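Local atomic coordinates of 5-carboxymethyl-2-hydroxymuconate semialdehyde dehydrogenase (Thermus thermophilus, PDB entry 2D4E), a protein that probably catalyses the NAD-dependent oxidation of 5-carboxymethyl-2-hydroxymuconate semialdehyde to the corresponding acid, as a tetrameric member of the aldehyde dehydrogenase family. Residues Val161-Asn173 / Leu236-Thr248. Numbering follows the deposited sequence.
With NAD (nicotinamide-adenine-dinucleotide), chain K.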
ATOM      1  N   VAL C 161       8.926   5.756  13.304  1.00 14.18           N
ATOM      2  CA  VAL C 161       9.010   6.348  14.632  1.00 14.15           C
ATOM      3  C   VAL C 161       9.031   7.872  14.520  1.00 16.26           C
ATOM      4  O   VAL C 161       9.477   8.425  13.510  1.00 14.01           O
ATOM      5  CB  VAL C 161      10.284   5.874  15.391  1.00 15.73           C
ATOM      6  CG1 VAL C 161      10.259   4.349  15.551  1.00 17.75           C
ATOM      7  CG2 VAL C 161      11.546   6.310  14.645  1.00 13.42           C
ATOM      8  N   PRO C 162       8.530   8.572  15.554  1.00 17.15           N
ATOM      9  CA  PRO C 162       8.505  10.042  15.557  1.00 18.45           C
ATOM     10  C   PRO C 162       9.900  10.582  15.214  1.00 22.41           C
ATOM     11  O   PRO C 162      10.894  10.152  15.804  1.00 23.13           O
ATOM     12  CB  PRO C 162       8.093  10.374  16.986  1.00 13.32           C
ATOM     13  CG  PRO C 162       7.204   9.207  17.359  1.00 21.08           C
ATOM     14  CD  PRO C 162       7.960   8.024  16.800  1.00 17.51           C
ATOM     15  N   ALA C 163       9.976  11.528  14.278  1.00 21.00           N
ATOM     16  CA  ALA C 163      11.268  12.076  13.860  1.00 20.86           C
ATOM     17  C   ALA C 163      11.918  13.081  14.817  1.00 22.81           C
ATOM     18  O   ALA C 163      13.146  13.159  14.890  1.00 23.86           O
ATOM     19  CB  ALA C 163      11.140  12.684  12.472  1.00 15.93           C
ATOM     20  N   GLY C 164      11.108  13.849  15.543  1.00 22.46           N
ATOM     21  CA  GLY C 164      11.653  14.826  16.474  1.00 20.36           C
ATOM     22  C   GLY C 164      10.928  16.163  16.474  1.00 20.21           C
ATOM     23  O   GLY C 164      10.046  16.382  15.647  1.00 24.11           O
ATOM     24  N   PRO C 165      11.281  17.085  17.392  1.00 21.34           N
ATOM     25  CA  PRO C 165      10.643  18.405  17.473  1.00 17.98           C
ATOM     26  C   PRO C 165      10.549  19.091  16.105  1.00 21.25           C
ATOM     27  O   PRO C 165      11.477  19.018  15.291  1.00 19.82           O
ATOM     28  CB  PRO C 165      11.544  19.161  18.447  1.00 20.56           C
ATOM     29  CG  PRO C 165      12.008  18.070  19.376  1.00 19.92           C
ATOM     30  CD  PRO C 165      12.328  16.940  18.422  1.00 16.14           C
ATOM     31  N   VAL C 166       9.427  19.762  15.863  1.00 18.94           N
ATOM     32  CA  VAL C 166       9.205  20.439  14.596  1.00 14.55           C
ATOM     33  C   VAL C 166       9.049  21.949  14.744  1.00 16.42           C
ATOM     34  O   VAL C 166       8.228  22.427  15.522  1.00 15.19           O
ATOM     35  CB  VAL C 166       7.936  19.891  13.888  1.00 18.41           C
ATOM     36  CG1 VAL C 166       7.807  20.509  12.483  1.00 12.22           C
ATOM     37  CG2 VAL C 166       8.002  18.369  13.804  1.00 16.28           C
ATOM     38  N   GLY C 167       9.858  22.692  13.995  1.00 18.31           N
ATOM     39  CA  GLY C 167       9.776  24.138  14.008  1.00 17.08           C
ATOM     40  C   GLY C 167       8.829  24.481  12.875  1.00 23.48           C
ATOM     41  O   GLY C 167       9.126  24.197  11.708  1.00 20.20           O
ATOM     42  N   ILE C 168       7.690  25.077  13.218  1.00 17.62           N
ATOM     43  CA  ILE C 168       6.662  25.424  12.241  1.00 17.25           C
ATOM     44  C   ILE C 168       6.619  26.934  12.008  1.00 18.21           C
ATOM     45  O   ILE C 168       6.252  27.703  12.898  1.00 21.67           O
ATOM     46  CB  ILE C 168       5.281  24.889  12.737  1.00 22.00           C
ATOM     47  CG1 ILE C 168       5.380  23.372  12.932  1.00 18.90           C
ATOM     48  CG2 ILE C 168       4.162  25.235  11.753  1.00 15.75           C
ATOM     49  CD1 ILE C 168       4.136  22.712  13.508  1.00 12.34           C
ATOM     50  N   ILE C 169       7.018  27.349  10.806  1.00 16.94           N
ATOM     51  CA  ILE C 169       7.060  28.765  10.430  1.00 17.22           C
ATOM     52  C   ILE C 169       5.984  29.040   9.367  1.00 19.56           C
ATOM     53  O   ILE C 169       6.047  28.524   8.249  1.00 18.29           O
ATOM     54  CB  ILE C 169       8.469  29.120   9.913  1.00 18.46           C
ATOM     55  CG1 ILE C 169       9.511  28.697  10.956  1.00 20.27           C
ATOM     56  CG2 ILE C 169       8.583  30.594   9.665  1.00 15.92           C
ATOM     57  CD1 ILE C 169      10.948  28.901  10.526  1.00 20.39           C
ATOM     58  N   THR C 170       5.004  29.867   9.726  1.00 19.79           N
ATOM     59  CA  THR C 170       3.863  30.150   8.856  1.00 19.51           C
ATOM     60  C   THR C 170       3.690  31.576   8.327  1.00 18.93           C
ATOM     61  O   THR C 170       4.260  32.520   8.864  1.00 19.30           O
ATOM     62  CB  THR C 170       2.587  29.737   9.585  1.00 19.46           C
ATOM     63  OG1 THR C 170       2.599  30.302  10.903  1.00 15.16           O
ATOM     64  CG2 THR C 170       2.523  28.221   9.707  1.00 20.27           C
ATOM     65  N   PRO C 171       2.879  31.740   7.262  1.00 19.96           N
ATOM     66  CA  PRO C 171       2.594  33.024   6.609  1.00 16.45           C
ATOM     67  C   PRO C 171       1.462  33.825   7.240  1.00 17.78           C
ATOM     68  O   PRO C 171       0.693  33.307   8.051  1.00 14.77           O
ATOM     69  CB  PRO C 171       2.284  32.608   5.178  1.00 11.90           C
ATOM     70  CG  PRO C 171       1.526  31.339   5.389  1.00 19.79           C
ATOM     71  CD  PRO C 171       2.317  30.624   6.473  1.00 20.29           C
ATOM     72  N   TRP C 172       1.346  35.088   6.837  1.00 18.66           N
ATOM     73  CA  TRP C 172       0.337  35.988   7.398  1.00 18.74           C
ATOM     74  C   TRP C 172      -1.086  35.943   6.853  1.00 17.84           C
ATOM     75  O   TRP C 172      -1.988  36.483   7.486  1.00 20.86           O
ATOM     76  CB  TRP C 172       0.829  37.442   7.303  1.00 15.97           C
ATOM     77  CG  TRP C 172       1.246  37.875   5.913  1.00 15.14           C
ATOM     78  CD1 TRP C 172       2.521  38.068   5.468  1.00 18.55           C
ATOM     79  CD2 TRP C 172       0.388  38.139   4.792  1.00 12.10           C
ATOM     80  NE1 TRP C 172       2.514  38.433   4.143  1.00 13.85           N
ATOM     81  CE2 TRP C 172       1.219  38.483   3.701  1.00 20.55           C
ATOM     82  CE3 TRP C 172      -1.002  38.116   4.600  1.00 15.75           C
ATOM     83  CZ2 TRP C 172       0.709  38.804   2.434  1.00 15.90           C
ATOM     84  CZ3 TRP C 172      -1.511  38.434   3.341  1.00 16.84           C
ATOM     85  CH2 TRP C 172      -0.653  38.774   2.274  1.00 19.11           C
ATOM     86  N   ASN C 173      -1.307  35.305   5.709  1.00 16.85           N
ATOM     87  CA  ASN C 173      -2.647  35.313   5.125  1.00 15.62           C
ATOM     88  C   ASN C 173      -3.715  34.459   5.804  1.00 18.69           C
ATOM     89  O   ASN C 173      -4.853  34.910   5.951  1.00 19.96           O
ATOM     90  CB  ASN C 173      -2.569  34.996   3.621  1.00 13.69           C
ATOM     91  CG  ASN C 173      -2.249  33.547   3.337  1.00 18.71           C
ATOM     92  OD1 ASN C 173      -1.405  32.939   4.000  1.00 14.73           O
ATOM     93  ND2 ASN C 173      -2.916  32.985   2.333  1.00 13.19           N
ATOM     94  N   LEU C 236      15.005  29.990  15.125  1.00 23.28           N
ATOM     95  CA  LEU C 236      14.377  28.671  15.183  1.00 22.67           C
ATOM     96  C   LEU C 236      15.013  27.745  14.139  1.00 24.79           C
ATOM     97  O   LEU C 236      15.302  26.581  14.418  1.00 23.33           O
ATOM     98  CB  LEU C 236      12.864  28.785  14.944  1.00 18.73           C
ATOM     99  CG  LEU C 236      12.042  27.483  14.914  1.00 16.86           C
ATOM    100  CD1 LEU C 236      12.312  26.651  16.156  1.00 16.80           C
ATOM    101  CD2 LEU C 236      10.559  27.815  14.804  1.00 20.42           C
ATOM    102  N   VAL C 237      15.238  28.270  12.939  1.00 20.38           N
ATOM    103  CA  VAL C 237      15.843  27.480  11.878  1.00 21.43           C
ATOM    104  C   VAL C 237      17.254  27.043  12.257  1.00 19.66           C
ATOM    105  O   VAL C 237      17.683  25.940  11.926  1.00 21.53           O
ATOM    106  CB  VAL C 237      15.901  28.275  10.556  1.00 14.20           C
ATOM    107  CG1 VAL C 237      16.640  27.478   9.493  1.00 12.82           C
ATOM    108  CG2 VAL C 237      14.485  28.590  10.084  1.00 15.42           C
ATOM    109  N   ALA C 238      17.966  27.904  12.969  1.00 20.68           N
ATOM    110  CA  ALA C 238      19.335  27.607  13.374  1.00 24.18           C
ATOM    111  C   ALA C 238      19.485  26.740  14.611  1.00 22.07           C
ATOM    112  O   ALA C 238      20.556  26.177  14.828  1.00 27.78           O
ATOM    113  CB  ALA C 238      20.108  28.908  13.581  1.00 19.61           C
ATOM    114  N   HIS C 239      18.434  26.609  15.414  1.00 21.22           N
ATOM    115  CA  HIS C 239      18.553  25.838  16.649  1.00 20.09           C
ATOM    116  C   HIS C 239      18.780  24.342  16.472  1.00 24.71           C
ATOM    117  O   HIS C 239      17.998  23.651  15.816  1.00 23.70           O
ATOM    118  CB  HIS C 239      17.344  26.066  17.554  1.00 18.59           C
ATOM    119  CG  HIS C 239      17.635  25.814  18.999  1.00 22.86           C
ATOM    120  ND1 HIS C 239      17.964  24.567  19.485  1.00 24.11           N
ATOM    121  CD2 HIS C 239      17.711  26.662  20.054  1.00 25.24           C
ATOM    122  CE1 HIS C 239      18.233  24.657  20.775  1.00 21.91           C
ATOM    123  NE2 HIS C 239      18.087  25.917  21.146  1.00 23.26           N
ATOM    124  N   PRO C 240      19.851  23.820  17.090  1.00 23.11           N
ATOM    125  CA  PRO C 240      20.248  22.410  17.042  1.00 21.13           C
ATOM    126  C   PRO C 240      19.292  21.396  17.662  1.00 22.55           C
ATOM    127  O   PRO C 240      19.439  20.195  17.435  1.00 26.88           O
ATOM    128  CB  PRO C 240      21.620  22.410  17.726  1.00 23.37           C
ATOM    129  CG  PRO C 240      21.497  23.506  18.728  1.00 26.78           C
ATOM    130  CD  PRO C 240      20.774  24.595  17.941  1.00 22.91           C
ATOM    131  N   LEU C 241      18.316  21.850  18.438  1.00 21.01           N
ATOM    132  CA  LEU C 241      17.388  20.904  19.048  1.00 19.84           C
ATOM    133  C   LEU C 241      16.079  20.729  18.265  1.00 19.53           C
ATOM    134  O   LEU C 241      15.202  19.975  18.681  1.00 15.01           O
ATOM    135  CB  LEU C 241      17.083  21.314  20.493  1.00 21.43           C
ATOM    136  CG  LEU C 241      18.278  21.292  21.454  1.00 24.63           C
ATOM    137  CD1 LEU C 241      17.816  21.695  22.844  1.00 24.10           C
ATOM    138  CD2 LEU C 241      18.907  19.904  21.484  1.00 24.99           C
ATOM    139  N   VAL C 242      15.952  21.421  17.136  1.00 18.67           N
ATOM    140  CA  VAL C 242      14.747  21.319  16.310  1.00 19.46           C
ATOM    141  C   VAL C 242      15.158  20.775  14.942  1.00 18.63           C
ATOM    142  O   VAL C 242      15.369  21.528  13.991  1.00 19.53           O
ATOM    143  CB  VAL C 242      14.066  22.700  16.154  1.00 22.49           C
ATOM    144  CG1 VAL C 242      12.766  22.562  15.365  1.00 17.10           C
ATOM    145  CG2 VAL C 242      13.792  23.293  17.534  1.00 17.83           C
ATOM    146  N   PRO C 243      15.261  19.439  14.827  1.00 21.38           N
ATOM    147  CA  PRO C 243      15.658  18.756  13.593  1.00 18.46           C
ATOM    148  C   PRO C 243      14.735  18.897  12.388  1.00 23.64           C
ATOM    149  O   PRO C 243      15.193  18.811  11.249  1.00 23.44           O
ATOM    150  CB  PRO C 243      15.822  17.307  14.046  1.00 18.11           C
ATOM    151  CG  PRO C 243      14.759  17.176  15.097  1.00 16.02           C
ATOM    152  CD  PRO C 243      14.887  18.467  15.875  1.00 12.51           C
ATOM    153  N   LEU C 244      13.446  19.116  12.632  1.00 21.63           N
ATOM    154  CA  LEU C 244      12.481  19.261  11.543  1.00 18.15           C
ATOM    155  C   LEU C 244      11.927  20.681  11.425  1.00 23.27           C
ATOM    156  O   LEU C 244      11.663  21.352  12.430  1.00 22.12           O
ATOM    157  CB  LEU C 244      11.325  18.271  11.724  1.00 18.42           C
ATOM    158  CG  LEU C 244      11.503  16.856  11.162  1.00 22.04           C
ATOM    159  CD1 LEU C 244      12.733  16.167  11.773  1.00 17.40           C
ATOM    160  CD2 LEU C 244      10.233  16.061  11.445  1.00 18.54           C
ATOM    161  N   LEU C 245      11.743  21.128  10.189  1.00 19.93           N
ATOM    162  CA  LEU C 245      11.233  22.466   9.930  1.00 20.97           C
ATOM    163  C   LEU C 245      10.194  22.482   8.822  1.00 21.02           C
ATOM    164  O   LEU C 245      10.437  21.948   7.749  1.00 22.01           O
ATOM    165  CB  LEU C 245      12.369  23.395   9.497  1.00 20.78           C
ATOM    166  CG  LEU C 245      13.535  23.725  10.424  1.00 19.18           C
ATOM    167  CD1 LEU C 245      14.577  24.492   9.628  1.00 18.43           C
ATOM    168  CD2 LEU C 245      13.057  24.548  11.615  1.00 22.20           C
ATOM    169  N   THR C 246       9.033  23.072   9.080  1.00 17.96           N
ATOM    170  CA  THR C 246       8.038  23.193   8.024  1.00 17.01           C
ATOM    171  C   THR C 246       8.028  24.679   7.695  1.00 15.62           C
ATOM    172  O   THR C 246       8.147  25.523   8.582  1.00 17.01           O
ATOM    173  CB  THR C 246       6.608  22.780   8.470  1.00 15.61           C
ATOM    174  OG1 THR C 246       6.124  23.705   9.449  1.00 17.59           O
ATOM    175  CG2 THR C 246       6.603  21.372   9.052  1.00 20.16           C
ATOM    176  N   LEU C 247       7.918  25.005   6.418  1.00 18.19           N
ATOM    177  CA  LEU C 247       7.882  26.394   6.020  1.00 17.65           C
ATOM    178  C   LEU C 247       6.806  26.615   4.985  1.00 18.65           C
ATOM    179  O   LEU C 247       6.716  25.897   3.988  1.00 18.94           O
ATOM    180  CB  LEU C 247       9.229  26.843   5.450  1.00 17.10           C
ATOM    181  CG  LEU C 247       9.206  28.232   4.795  1.00 17.69           C
ATOM    182  CD1 LEU C 247       8.857  29.303   5.829  1.00 17.53           C
ATOM    183  CD2 LEU C 247      10.560  28.522   4.172  1.00 17.08           C
ATOM    184  N   THR C 248       5.976  27.611   5.243  1.00 19.55           N
ATOM    185  CA  THR C 248       4.919  27.979   4.328  1.00 20.25           C
ATOM    186  C   THR C 248       5.144  29.470   4.109  1.00 17.89           C
ATOM    187  O   THR C 248       4.895  30.287   4.998  1.00 21.51           O
ATOM    188  CB  THR C 248       3.540  27.707   4.943  1.00 20.84           C
ATOM    189  OG1 THR C 248       3.430  26.314   5.261  1.00 21.60           O
ATOM    190  CG2 THR C 248       2.443  28.063   3.963  1.00 17.54           C
TER
HETATM  191  PA  NAD K1701       7.323  35.029   4.227  1.00 28.04           P
HETATM  192  O1A NAD K1701       8.179  36.201   4.367  1.00 35.18           O
HETATM  193  O2A NAD K1701       8.040  33.883   3.643  1.00 32.03           O
HETATM  194  O5B NAD K1701       6.692  34.506   5.628  1.00 29.93           O
HETATM  195  C5B NAD K1701       6.582  33.104   6.040  1.00 24.02           C
HETATM  196  C4B NAD K1701       7.253  32.960   7.389  1.00 26.30           C
HETATM  197  O4B NAD K1701       8.661  33.111   7.106  1.00 25.28           O
HETATM  198  C3B NAD K1701       6.933  34.094   8.404  1.00 24.85           C
HETATM  199  O3B NAD K1701       6.456  33.542   9.649  1.00 20.81           O
HETATM  200  C2B NAD K1701       8.277  34.832   8.515  1.00 25.91           C
HETATM  201  O2B NAD K1701       8.491  35.434   9.812  1.00 22.44           O
HETATM  202  C1B NAD K1701       9.262  33.729   8.184  1.00 21.50           C
HETATM  203  N9A NAD K1701      10.545  34.244   7.743  1.00 23.48           N
HETATM  204  C8A NAD K1701      10.826  35.314   6.913  1.00 20.45           C
HETATM  205  N7A NAD K1701      12.149  35.516   6.715  1.00 22.94           N
HETATM  206  C5A NAD K1701      12.731  34.499   7.473  1.00 20.50           C
HETATM  207  C6A NAD K1701      14.113  34.142   7.702  1.00 26.71           C
HETATM  208  N6A NAD K1701      15.138  34.810   7.166  1.00 28.32           N
HETATM  209  N1A NAD K1701      14.339  33.050   8.527  1.00 22.55           N
HETATM  210  C2A NAD K1701      13.267  32.361   9.085  1.00 20.01           C
HETATM  211  N3A NAD K1701      11.975  32.616   8.933  1.00 23.38           N
HETATM  212  C4A NAD K1701      11.759  33.700   8.113  1.00 23.35           C
HETATM  213  O3  NAD K1701       6.122  35.446   3.390  1.00 38.43           O
HETATM  214  PN  NAD K1701       4.548  35.576   3.528  1.00 29.83           P
HETATM  215  O1N NAD K1701       4.230  36.961   3.124  1.00 41.02           O
HETATM  216  O2N NAD K1701       4.147  35.184   4.890  1.00 31.72           O
HETATM  217  O5D NAD K1701       4.281  34.591   2.364  1.00 42.63           O
HETATM  218  C5D NAD K1701       3.133  34.495   1.556  1.00 23.70           C
HETATM  219  C4D NAD K1701       3.666  33.412   0.672  1.00 23.47           C
HETATM  220  O4D NAD K1701       3.400  32.095   1.205  1.00 21.05           O
HETATM  221  C3D NAD K1701       3.244  33.448  -0.790  1.00 23.42           C
HETATM  222  O3D NAD K1701       4.362  33.347  -1.696  1.00 29.39           O
HETATM  223  C2D NAD K1701       2.280  32.266  -0.847  1.00 19.11           C
HETATM  224  O2D NAD K1701       2.186  31.746  -2.190  1.00 20.88           O
HETATM  225  C1D NAD K1701       2.899  31.320   0.157  1.00 22.68           C
HETATM  226  N1N NAD K1701       1.958  30.309   0.666  1.00 23.91           N
HETATM  227  C2N NAD K1701       2.196  29.045   0.147  1.00 20.92           C
HETATM  228  C3N NAD K1701       1.339  28.038   0.567  1.00 23.47           C
HETATM  229  C7N NAD K1701       1.475  26.611   0.057  1.00 20.13           C
HETATM  230  O7N NAD K1701       0.694  25.773   0.469  1.00 25.59           O
HETATM  231  N7N NAD K1701       2.433  26.301  -0.834  1.00 21.78           N
HETATM  232  C4N NAD K1701       0.241  28.306   1.508  1.00 25.85           C
HETATM  233  C5N NAD K1701       0.124  29.653   1.956  1.00 20.86           C
HETATM  234  C6N NAD K1701       0.930  30.695   1.586  1.00 19.12           C
HETATM  235  O   HOH W   1       5.059  25.886   7.927  1.00 10.52           O
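Gly167 and Leu244 meet where strands 166-169 and 244-248 run parallel. Gly167 N donates to Leu244 O at 2.7 Å, almost straight at 176°, and Gly167 O receives Thr246 N; Ile169 repeats this pattern with Thr246 O and Thr248 N. Glycine suits position 167 because a side chain would run into Leu245 CD2 and press on Leu236 CG and Val242 CG1. On the same face, branched Ile169 serves protein and cofactor with separate arms. With CG1 anti to the carbonyl carbon (chi1 -53°), CD1 extends to Val237 CG2 at 3.6 Å, while CG2 packs 3.5 Å from C1B of NAD's adenosine ribose. On the other face Thr246 offers its methyl to Val166 CG1 and its OG1 to a water 2.9 Å away; the water donates to Ile169 O and is hydrogen-bonded to Thr248 OG1 as well. Just past strand 166-169, Thr170 O accepts a hydrogen bond from NAD O3B; at the end of strand 244-248, Thr248 CG2 comes 3.3 Å from nicotinamide C4N. Arg182 and Glu271 also bond Thr248 OG1, helping to fix that methyl. Both strands are interior to the five-stranded parallel Rossmann-like sheet, between strands 193-196 and 267-271; helix 175-188 packs against Ile168, and helix 251-261 against Leu247 and Val237 of helix 229-238.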